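Local coordinates for citryl-spermidine/3,4-dihydroxybenzoyl-citryl-spermidine:spermidine ligase (Bacillus anthracis, PDB 3TO3), which catalyses the ATP-dependent condensation of spermidine with citryl-spermidine intermediates, an amide-forming step in the biosynthesis of the siderophore petrobactin, at residues B[73-78]-B[520-525]; B[228-233]-B[267-272]; B[534-539]-B[590-595]. One frame throughout, in Å; residues are numbered along the deposited sequence.

Contact 1 of 3, residues B[73-78]-B[520-525]; sequences RERITF and LAFVLA
R75 and F522 make the principal van der Waals contact between the end of strand 65-74, with the loop after it, and helix 502-528. The guanidinium of R75 lies against the CD1 side of the phenyl group, with CZ 3.4 Å from F522 CD1. That atom sits over the centre of one guanidinium face, yet the two planes are 41° apart, a tilted contact and not a parallel stack. The aliphatic part of R75 follows the same ring: CG is 4.0 Å from F522 CE1. Bends at chi2 (-96°) and chi3 (-135°) bring first CD and then NE round beside the phenyl group. On the opposite face of the R75 guanidinium lies NH1 of R73, 3.5 Å above the plane.

Apolar packing continues with T77, whose CB is 3.8 Å from F522 CE1 and whose CG2 is 3.8 Å from F522 CZ. A525 CB adds a looser contact 4.3 Å from R75 NH1, at the guanidinium edge.

R75 forms salt bridges with E532 of helix 532-547 and D526, just after the segment, and a hydrogen bond to S82, while T77 OG1 is hydrogen-bonded to E532. D526 also pairs with R73, and the two acids probably offset the repulsion expected between the closely placed arginines. Carbon surfaces and a guanidinium face thus meet F522, while the salt bridges and the S82 hydrogen bond would hold the head group in this orientation.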
loop_
_atom_site.group_PDB
_atom_site.type_symbol
_atom_site.label_atom_id
_atom_site.label_comp_id
_atom_site.label_asym_id
_atom_site.label_seq_id
_atom_site.Cartn_x
_atom_site.Cartn_y
_atom_site.Cartn_z
ATOM N N ARG B 73 -28.752 5.165 -23.865
ATOM C CA ARG B 73 -30.089 5.651 -23.616
ATOM C C ARG B 73 -30.126 6.385 -22.281
ATOM O O ARG B 73 -29.342 6.084 -21.373
ATOM C CB ARG B 73 -31.047 4.462 -23.514
ATOM C CG ARG B 73 -31.237 3.635 -24.776
ATOM C CD ARG B 73 -31.981 2.308 -24.473
ATOM N NE ARG B 73 -31.064 1.343 -23.852
ATOM C CZ ARG B 73 -31.434 0.273 -23.152
ATOM N NH1 ARG B 73 -32.726 -0.005 -22.921
ATOM N NH2 ARG B 73 -30.499 -0.522 -22.669
ATOM N N GLU B 74 -31.076 7.307 -22.156
ATOM C CA GLU B 74 -31.447 7.876 -20.875
ATOM C C GLU B 74 -32.794 7.276 -20.452
ATOM O O GLU B 74 -33.797 7.426 -21.154
ATOM C CB GLU B 74 -31.554 9.382 -20.994
ATOM C CG GLU B 74 -31.712 10.104 -19.680
ATOM C CD GLU B 74 -31.533 11.620 -19.823
ATOM O OE1 GLU B 74 -30.612 12.201 -19.184
ATOM O OE2 GLU B 74 -32.313 12.228 -20.586
ATOM N N ARG B 75 -32.825 6.611 -19.297
ATOM C CA ARG B 75 -33.963 5.741 -18.954
ATOM C C ARG B 75 -34.940 6.401 -18.021
ATOM O O ARG B 75 -34.532 7.188 -17.165
ATOM C CB ARG B 75 -33.443 4.536 -18.225
ATOM C CG ARG B 75 -32.342 3.890 -18.930
ATOM C CD ARG B 75 -32.973 2.798 -19.712
ATOM N NE ARG B 75 -32.139 1.645 -19.523
ATOM C CZ ARG B 75 -32.568 0.402 -19.461
ATOM N NH1 ARG B 75 -33.867 0.117 -19.561
ATOM N NH2 ARG B 75 -31.659 -0.545 -19.280
ATOM N N ILE B 76 -36.225 6.071 -18.149
ATOM C CA ILE B 76 -37.213 6.676 -17.271
ATOM C C ILE B 76 -36.956 6.293 -15.814
ATOM O O ILE B 76 -37.454 6.974 -14.903
ATOM C CB ILE B 76 -38.679 6.354 -17.656
ATOM C CG1 ILE B 76 -39.075 4.994 -17.117
ATOM C CG2 ILE B 76 -38.897 6.414 -19.149
ATOM C CD1 ILE B 76 -40.522 4.883 -16.898
ATOM N N THR B 77 -36.105 5.290 -15.564
ATOM C CA THR B 77 -35.905 4.914 -14.177
ATOM C C THR B 77 -34.747 5.810 -13.676
ATOM O O THR B 77 -33.581 5.467 -13.740
ATOM C CB THR B 77 -35.479 3.396 -14.141
ATOM O OG1 THR B 77 -36.608 2.571 -14.453
ATOM C CG2 THR B 77 -34.872 2.940 -12.779
ATOM N N PHE B 78 -35.143 6.880 -12.991
ATOM C CA PHE B 78 -34.246 7.883 -12.397
ATOM C C PHE B 78 -33.301 8.566 -13.340
ATOM O O PHE B 78 -32.327 9.160 -12.896
ATOM C CB PHE B 78 -33.474 7.291 -11.213
ATOM C CG PHE B 78 -34.375 6.780 -10.148
ATOM C CD1 PHE B 78 -34.973 7.656 -9.275
ATOM C CD2 PHE B 78 -34.706 5.438 -10.079
ATOM C CE1 PHE B 78 -35.844 7.217 -8.314
ATOM C CE2 PHE B 78 -35.586 4.999 -9.103
ATOM C CZ PHE B 78 -36.154 5.889 -8.236
ATOM N N LEU B 520 -33.438 -4.289 -10.970
ATOM C CA LEU B 520 -34.386 -5.324 -11.421
ATOM C C LEU B 520 -35.268 -4.827 -12.592
ATOM O O LEU B 520 -35.463 -5.540 -13.563
ATOM C CB LEU B 520 -35.260 -5.817 -10.258
ATOM C CG LEU B 520 -36.245 -6.959 -10.512
ATOM C CD1 LEU B 520 -35.517 -8.269 -10.977
ATOM C CD2 LEU B 520 -37.088 -7.196 -9.265
ATOM N N ALA B 521 -35.791 -3.605 -12.493
ATOM C CA ALA B 521 -36.583 -3.016 -13.565
ATOM C C ALA B 521 -35.796 -2.993 -14.884
ATOM O O ALA B 521 -36.338 -3.257 -15.953
ATOM C CB ALA B 521 -37.035 -1.605 -13.185
ATOM N N PHE B 522 -34.510 -2.702 -14.806
ATOM C CA PHE B 522 -33.660 -2.794 -15.995
ATOM C C PHE B 522 -33.588 -4.202 -16.611
ATOM O O PHE B 522 -33.605 -4.359 -17.828
ATOM C CB PHE B 522 -32.237 -2.330 -15.669
ATOM C CG PHE B 522 -32.125 -0.863 -15.397
ATOM C CD1 PHE B 522 -32.908 0.040 -16.078
ATOM C CD2 PHE B 522 -31.232 -0.392 -14.452
ATOM C CE1 PHE B 522 -32.794 1.386 -15.820
ATOM C CE2 PHE B 522 -31.128 0.937 -14.184
ATOM C CZ PHE B 522 -31.908 1.830 -14.868
ATOM N N VAL B 523 -33.464 -5.213 -15.757
ATOM C CA VAL B 523 -33.369 -6.587 -16.195
ATOM C C VAL B 523 -34.686 -7.022 -16.831
ATOM O O VAL B 523 -34.704 -7.607 -17.902
ATOM C CB VAL B 523 -32.985 -7.521 -15.043
ATOM C CG1 VAL B 523 -33.220 -8.952 -15.440
ATOM C CG2 VAL B 523 -31.526 -7.328 -14.678
ATOM N N LEU B 524 -35.793 -6.656 -16.207
ATOM C CA LEU B 524 -37.080 -7.039 -16.733
ATOM C C LEU B 524 -37.308 -6.401 -18.106
ATOM O O LEU B 524 -37.730 -7.091 -19.035
ATOM C CB LEU B 524 -38.203 -6.714 -15.738
ATOM C CG LEU B 524 -38.151 -7.505 -14.425
ATOM C CD1 LEU B 524 -39.362 -7.166 -13.583
ATOM C CD2 LEU B 524 -38.042 -9.049 -14.627
ATOM N N ALA B 525 -37.022 -5.099 -18.234
ATOM C CA ALA B 525 -37.140 -4.414 -19.537
ATOM C C ALA B 525 -36.253 -5.024 -20.638
ATOM O O ALA B 525 -36.709 -5.278 -21.762
ATOM C CB ALA B 525 -36.841 -2.916 -19.421
#

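Contact 2 of 3, residues B[228-233]-B[267-272]; sequences KERIHS and GIIYLG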
loop_
_atom_site.group_PDB
_atom_site.type_symbol
_atom_site.label_atom_id
_atom_site.label_comp_id
_atom_site.label_asym_id
_atom_site.label_seq_id
_atom_site.Cartn_x
_atom_site.Cartn_y
_atom_site.Cartn_z
ATOM N N LYS B 228 -7.002 -19.587 28.973
ATOM C CA LYS B 228 -6.681 -18.910 30.222
ATOM C C LYS B 228 -5.413 -19.449 30.861
ATOM O O LYS B 228 -4.689 -18.705 31.509
ATOM C CB LYS B 228 -7.870 -18.911 31.190
ATOM C CG LYS B 228 -8.989 -17.999 30.673
ATOM C CD LYS B 228 -10.288 -18.060 31.471
ATOM C CE LYS B 228 -11.346 -17.157 30.808
ATOM N NZ LYS B 228 -12.699 -17.357 31.402
ATOM N N GLU B 229 -5.122 -20.730 30.663
ATOM C CA GLU B 229 -3.955 -21.320 31.312
ATOM C C GLU B 229 -2.700 -20.896 30.587
ATOM O O GLU B 229 -1.627 -20.840 31.176
ATOM C CB GLU B 229 -4.047 -22.847 31.371
ATOM C CG GLU B 229 -4.091 -23.413 32.795
ATOM C CD GLU B 229 -2.775 -23.222 33.560
ATOM O OE1 GLU B 229 -1.747 -22.862 32.935
ATOM O OE2 GLU B 229 -2.772 -23.435 34.794
ATOM N N ARG B 230 -2.831 -20.604 29.299
ATOM C CA ARG B 230 -1.688 -20.148 28.524
ATOM C C ARG B 230 -1.277 -18.723 28.935
ATOM O O ARG B 230 -0.114 -18.465 29.205
ATOM C CB ARG B 230 -1.969 -20.253 27.019
ATOM C CG ARG B 230 -0.933 -19.564 26.164
ATOM C CD ARG B 230 -0.969 -20.040 24.722
ATOM N NE ARG B 230 -0.591 -18.982 23.780
ATOM C CZ ARG B 230 0.612 -18.407 23.736
ATOM N NH1 ARG B 230 1.565 -18.787 24.587
ATOM N NH2 ARG B 230 0.864 -17.443 22.843
ATOM N N ILE B 231 -2.247 -17.817 28.998
ATOM C CA ILE B 231 -2.034 -16.453 29.467
ATOM C C ILE B 231 -1.404 -16.449 30.855
ATOM O O ILE B 231 -0.467 -15.710 31.114
ATOM C CB ILE B 231 -3.378 -15.685 29.513
ATOM C CG1 ILE B 231 -4.029 -15.652 28.132
ATOM C CG2 ILE B 231 -3.199 -14.269 30.041
ATOM C CD1 ILE B 231 -5.443 -15.081 28.120
ATOM N N HIS B 232 -1.915 -17.289 31.746
ATOM C CA HIS B 232 -1.421 -17.329 33.123
ATOM C C HIS B 232 0.039 -17.738 33.233
ATOM O O HIS B 232 0.740 -17.287 34.126
ATOM C CB HIS B 232 -2.268 -18.248 34.003
ATOM C CG HIS B 232 -1.827 -18.268 35.430
ATOM N ND1 HIS B 232 -2.064 -17.221 36.296
ATOM C CD2 HIS B 232 -1.140 -19.195 36.140
ATOM C CE1 HIS B 232 -1.558 -17.509 37.482
ATOM N NE2 HIS B 232 -0.989 -18.699 37.413
ATOM N N SER B 233 0.490 -18.586 32.318
ATOM C CA SER B 233 1.856 -19.092 32.340
ATOM C C SER B 233 2.817 -18.119 31.653
ATOM O O SER B 233 4.016 -18.371 31.564
ATOM C CB SER B 233 1.917 -20.449 31.652
ATOM O OG SER B 233 1.637 -20.298 30.268
ATOM N N GLY B 267 -0.337 -6.501 25.662
ATOM C CA GLY B 267 -1.621 -5.888 25.376
ATOM C C GLY B 267 -2.456 -6.818 24.500
ATOM O O GLY B 267 -3.692 -6.805 24.553
ATOM N N ILE B 268 -1.755 -7.605 23.680
ATOM C CA ILE B 268 -2.350 -8.553 22.752
ATOM C C ILE B 268 -1.595 -9.879 22.840
ATOM O O ILE B 268 -0.360 -9.922 22.857
ATOM C CB ILE B 268 -2.237 -8.048 21.318
ATOM C CG1 ILE B 268 -3.337 -7.067 21.008
ATOM C CG2 ILE B 268 -2.415 -9.163 20.356
ATOM C CD1 ILE B 268 -3.096 -6.460 19.639
ATOM N N ILE B 269 -2.323 -10.977 22.923
ATOM C CA ILE B 269 -1.652 -12.264 23.043
ATOM C C ILE B 269 -2.310 -13.237 22.080
ATOM O O ILE B 269 -3.539 -13.383 22.063
ATOM C CB ILE B 269 -1.763 -12.854 24.460
ATOM C CG1 ILE B 269 -1.208 -11.893 25.510
ATOM C CG2 ILE B 269 -1.058 -14.195 24.533
ATOM C CD1 ILE B 269 -1.485 -12.311 26.962
ATOM N N TYR B 270 -1.481 -13.897 21.282
ATOM C CA TYR B 270 -1.953 -14.857 20.319
ATOM C C TYR B 270 -2.334 -16.153 21.037
ATOM O O TYR B 270 -1.543 -16.702 21.786
ATOM C CB TYR B 270 -0.868 -15.110 19.263
ATOM C CG TYR B 270 -1.138 -16.335 18.417
ATOM C CD1 TYR B 270 -1.996 -16.290 17.335
ATOM C CD2 TYR B 270 -0.537 -17.551 18.715
ATOM C CE1 TYR B 270 -2.268 -17.451 16.572
ATOM C CE2 TYR B 270 -0.795 -18.696 17.965
ATOM C CZ TYR B 270 -1.654 -18.639 16.894
ATOM O OH TYR B 270 -1.907 -19.793 16.167
ATOM N N LEU B 271 -3.539 -16.642 20.790
ATOM C CA LEU B 271 -4.000 -17.900 21.375
ATOM C C LEU B 271 -3.942 -19.062 20.360
ATOM O O LEU B 271 -3.274 -20.067 20.602
ATOM C CB LEU B 271 -5.379 -17.747 22.014
ATOM C CG LEU B 271 -5.342 -16.597 23.011
ATOM C CD1 LEU B 271 -6.769 -16.151 23.449
ATOM C CD2 LEU B 271 -4.482 -17.009 24.196
ATOM N N GLY B 272 -4.669 -18.952 19.254
ATOM C CA GLY B 272 -4.651 -19.997 18.235
ATOM C C GLY B 272 -5.791 -19.888 17.235
ATOM O O GLY B 272 -6.358 -18.816 17.042
#
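A helix packed on a three-stranded antiparallel sheet is the setting here: helix 221-232 lies against the edge strand 268-273, within the IucA/IucC family region. The axes of 228-232 and 268-272 come within 9.6 Å, their N-to-C directions 138° apart. R230 supplies the polar link. Its NH2 donates to the backbone O of Y270 at 2.7 Å, with an N-H...O angle of 153°; the donor lies in the carbonyl plane, and the oxygen lies near the guanidinium plane. NE of R230 adds a weak bond to the same Y270 O at 3.2 Å, so two nitrogens of one head group share a single acceptor. CB of R230 points toward the strand, and CG stands anti to the backbone N (chi1 169°).

Beside this link the packing is apolar. I231 CG2 meets I269 CD1 at 4.0 Å, and I231 CG1 meets L271 CD2 at 4.2 Å, the branches crossing obliquely. L271 and G272 both face W193, forming a classic beta bulge in this edge strand. I231 also rests on Y241 and F243 of strand 241-246 and on A195 of the central strand 192-197, while the Y270 ring packs edge-to-face with H8 of the second subunit.

Contact 3 of 3, residues B[534-539]-B[590-595]; sequences SFWMIV and NPLYRA. With EDO (1,2-ethanediol), chain H.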
loop_
_atom_site.group_PDB
_atom_site.type_symbol
_atom_site.label_atom_id
_atom_site.label_comp_id
_atom_site.label_asym_id
_atom_site.label_seq_id
_atom_site.Cartn_x
_atom_site.Cartn_y
_atom_site.Cartn_z
ATOM N N SER B 534 -44.519 0.196 -16.665
ATOM C CA SER B 534 -45.341 -0.832 -15.993
ATOM C C SER B 534 -44.737 -1.244 -14.648
ATOM O O SER B 534 -45.451 -1.397 -13.659
ATOM C CB SER B 534 -45.520 -2.089 -16.854
ATOM O OG SER B 534 -46.063 -1.751 -18.104
ATOM N N PHE B 535 -43.426 -1.452 -14.624
ATOM C CA PHE B 535 -42.732 -1.788 -13.379
ATOM C C PHE B 535 -43.086 -0.742 -12.308
ATOM O O PHE B 535 -43.565 -1.096 -11.231
ATOM C CB PHE B 535 -41.217 -1.846 -13.619
ATOM C CG PHE B 535 -40.413 -2.220 -12.414
ATOM C CD1 PHE B 535 -39.892 -3.509 -12.280
ATOM C CD2 PHE B 535 -40.135 -1.279 -11.433
ATOM C CE1 PHE B 535 -39.130 -3.866 -11.161
ATOM C CE2 PHE B 535 -39.375 -1.615 -10.306
ATOM C CZ PHE B 535 -38.862 -2.906 -10.171
ATOM N N TRP B 536 -42.888 0.540 -12.616
ATOM C CA TRP B 536 -43.110 1.573 -11.608
ATOM C C TRP B 536 -44.591 1.768 -11.273
ATOM O O TRP B 536 -44.940 2.128 -10.143
ATOM C CB TRP B 536 -42.373 2.892 -11.946
ATOM C CG TRP B 536 -40.877 2.649 -11.924
ATOM C CD1 TRP B 536 -40.032 2.564 -13.003
ATOM C CD2 TRP B 536 -40.076 2.371 -10.767
ATOM N NE1 TRP B 536 -38.750 2.270 -12.575
ATOM C CE2 TRP B 536 -38.757 2.154 -11.210
ATOM C CE3 TRP B 536 -40.344 2.303 -9.395
ATOM C CZ2 TRP B 536 -37.717 1.876 -10.329
ATOM C CZ3 TRP B 536 -39.309 2.019 -8.524
ATOM C CH2 TRP B 536 -38.009 1.823 -8.990
HETATM N N MSE B 537 -45.464 1.508 -12.238
HETATM C CA MSE B 537 -46.882 1.589 -11.955
HETATM C C MSE B 537 -47.344 0.471 -11.018
HETATM O O MSE B 537 -48.367 0.596 -10.367
HETATM C CB MSE B 537 -47.709 1.602 -13.245
HETATM C CG MSE B 537 -47.632 2.929 -14.011
HETATM SE SE MSE B 537 -48.963 3.078 -15.445
HETATM C CE MSE B 537 -48.205 1.853 -16.749
ATOM N N ILE B 538 -46.598 -0.624 -10.958
ATOM C CA ILE B 538 -46.918 -1.679 -10.014
ATOM C C ILE B 538 -46.430 -1.315 -8.640
ATOM O O ILE B 538 -47.093 -1.585 -7.640
ATOM C CB ILE B 538 -46.332 -3.027 -10.434
ATOM C CG1 ILE B 538 -47.213 -3.634 -11.536
ATOM C CG2 ILE B 538 -46.247 -3.948 -9.226
ATOM C CD1 ILE B 538 -46.628 -4.839 -12.192
ATOM N N VAL B 539 -45.255 -0.695 -8.603
ATOM C CA VAL B 539 -44.682 -0.248 -7.351
ATOM C C VAL B 539 -45.602 0.780 -6.690
ATOM O O VAL B 539 -45.939 0.646 -5.507
ATOM C CB VAL B 539 -43.254 0.284 -7.530
ATOM C CG1 VAL B 539 -42.751 0.896 -6.222
ATOM C CG2 VAL B 539 -42.337 -0.858 -7.953
ATOM N N ASN B 590 -37.967 11.369 -10.851
ATOM C CA ASN B 590 -38.486 10.281 -10.033
ATOM C C ASN B 590 -39.573 9.497 -10.793
ATOM O O ASN B 590 -40.645 10.033 -11.086
ATOM C CB ASN B 590 -39.016 10.854 -8.729
ATOM C CG ASN B 590 -39.703 9.817 -7.869
ATOM O OD1 ASN B 590 -39.572 8.613 -8.097
ATOM N ND2 ASN B 590 -40.461 10.284 -6.881
ATOM N N PRO B 591 -39.291 8.233 -11.132
ATOM C CA PRO B 591 -40.298 7.487 -11.901
ATOM C C PRO B 591 -41.582 7.244 -11.085
ATOM O O PRO B 591 -42.625 7.047 -11.691
ATOM C CB PRO B 591 -39.583 6.157 -12.237
ATOM C CG PRO B 591 -38.617 5.958 -11.053
ATOM C CD PRO B 591 -38.163 7.375 -10.685
ATOM N N LEU B 592 -41.535 7.306 -9.752
ATOM C CA LEU B 592 -42.787 7.119 -8.997
ATOM C C LEU B 592 -43.747 8.255 -9.264
ATOM O O LEU B 592 -44.950 8.080 -9.160
ATOM C CB LEU B 592 -42.564 6.997 -7.511
ATOM C CG LEU B 592 -41.658 5.865 -7.082
ATOM C CD1 LEU B 592 -41.733 5.759 -5.563
ATOM C CD2 LEU B 592 -42.171 4.634 -7.716
ATOM N N TYR B 593 -43.216 9.421 -9.639
ATOM C CA TYR B 593 -44.079 10.568 -9.893
ATOM C C TYR B 593 -45.030 10.372 -11.064
ATOM O O TYR B 593 -46.218 10.587 -10.935
ATOM C CB TYR B 593 -43.254 11.805 -10.150
ATOM C CG TYR B 593 -44.078 12.964 -10.614
ATOM C CD1 TYR B 593 -44.025 13.394 -11.927
ATOM C CD2 TYR B 593 -44.919 13.635 -9.738
ATOM C CE1 TYR B 593 -44.806 14.473 -12.364
ATOM C CE2 TYR B 593 -45.688 14.712 -10.160
ATOM C CZ TYR B 593 -45.626 15.127 -11.470
ATOM O OH TYR B 593 -46.394 16.206 -11.895
ATOM N N ARG B 594 -44.503 9.996 -12.220
ATOM C CA ARG B 594 -45.364 9.852 -13.380
ATOM C C ARG B 594 -46.264 8.639 -13.202
ATOM O O ARG B 594 -47.431 8.659 -13.559
ATOM C CB ARG B 594 -44.560 9.731 -14.675
ATOM C CG ARG B 594 -45.448 9.825 -15.924
ATOM C CD ARG B 594 -44.644 10.095 -17.192
ATOM N NE ARG B 594 -45.495 10.215 -18.378
ATOM C CZ ARG B 594 -45.775 9.211 -19.206
ATOM N NH1 ARG B 594 -46.554 9.418 -20.265
ATOM N NH2 ARG B 594 -45.273 8.000 -18.976
ATOM N N ALA B 595 -45.710 7.583 -12.630
ATOM C CA ALA B 595 -46.493 6.401 -12.392
ATOM C C ALA B 595 -47.732 6.736 -11.527
ATOM O O ALA B 595 -48.853 6.314 -11.838
ATOM C CB ALA B 595 -45.628 5.338 -11.742
HETATM C C1 EDO H . -45.954 -3.889 -21.033
HETATM O O1 EDO H . -44.907 -2.943 -20.910
HETATM C C2 EDO H . -45.642 -5.021 -20.075
HETATM O O2 EDO H . -46.129 -6.219 -20.688
#
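W536 and P591 meet through a CH-pi contact between helix 532-547 and the first turn of helix 591-600. P591 CB lies 3.8 Å from the centroid of the five-membered ring of the indole, 14° off the ring normal, which places it over the face. P591 CG reaches farther across the same face, 3.8 Å from W536 CE2. F535 CD2 lies on the opposite face, 3.6 Å above the plane, and the indole is therefore held between proline and phenylalanine. In W536, chi1 of -64° sets CG anti to the carbonyl carbon.

Apolar contacts extend the interface. L592 CD2 approaches W536 CE3 obliquely and reaches V539 CG1 at 4.1 Å, the L592 and V539 side chains crossing at about a right angle. A595 CB is close to the W536 carbonyl O, at 3.7 Å. A methyl against the helix backbone lets the chains come near: the CA atoms of M537 and A595 are 4.8 Å apart.

Polar contacts lie beside this packing. N590 OD1 accepts from L592 N at 2.9 Å, with the donor above the carbonyl plane, while N590 ND2 makes hydrogen bonds to the carbonyls of L562 and T564. NE1 of W536 is hydrogen-bonded to T77 OG1. A weak hydrogen bond joins S534 OG to ethanediol, probably a crystallisation additive.

The arrangement is a steep helix-helix packing, the axes of 534-539 and 591-595 crossing at -80°, in which the second helix begins with an asparagine N-cap followed by proline.

Contacts 1 and 3 form one continuous region, their centres 11 Å apart. A probable hydrogen bond joins T77 OG1 to W536 NE1 at 2.9 Å, F78 packs on P591, and A521 packs on F535; the successive helices 502-528 and 532-547 carry one side of each contact. Neither touches the nucleotide: the side chain of F522 is about 11 Å and that of W536 about 14 Å from the bound ATP, while the ATP-binding Y391 is about 7 Å from F522, side chain to side chain. Contact 2 sits across the chain's centre, 56 Å from contact 1 and 60 Å from contact 3 between centres, away from the annotated sites.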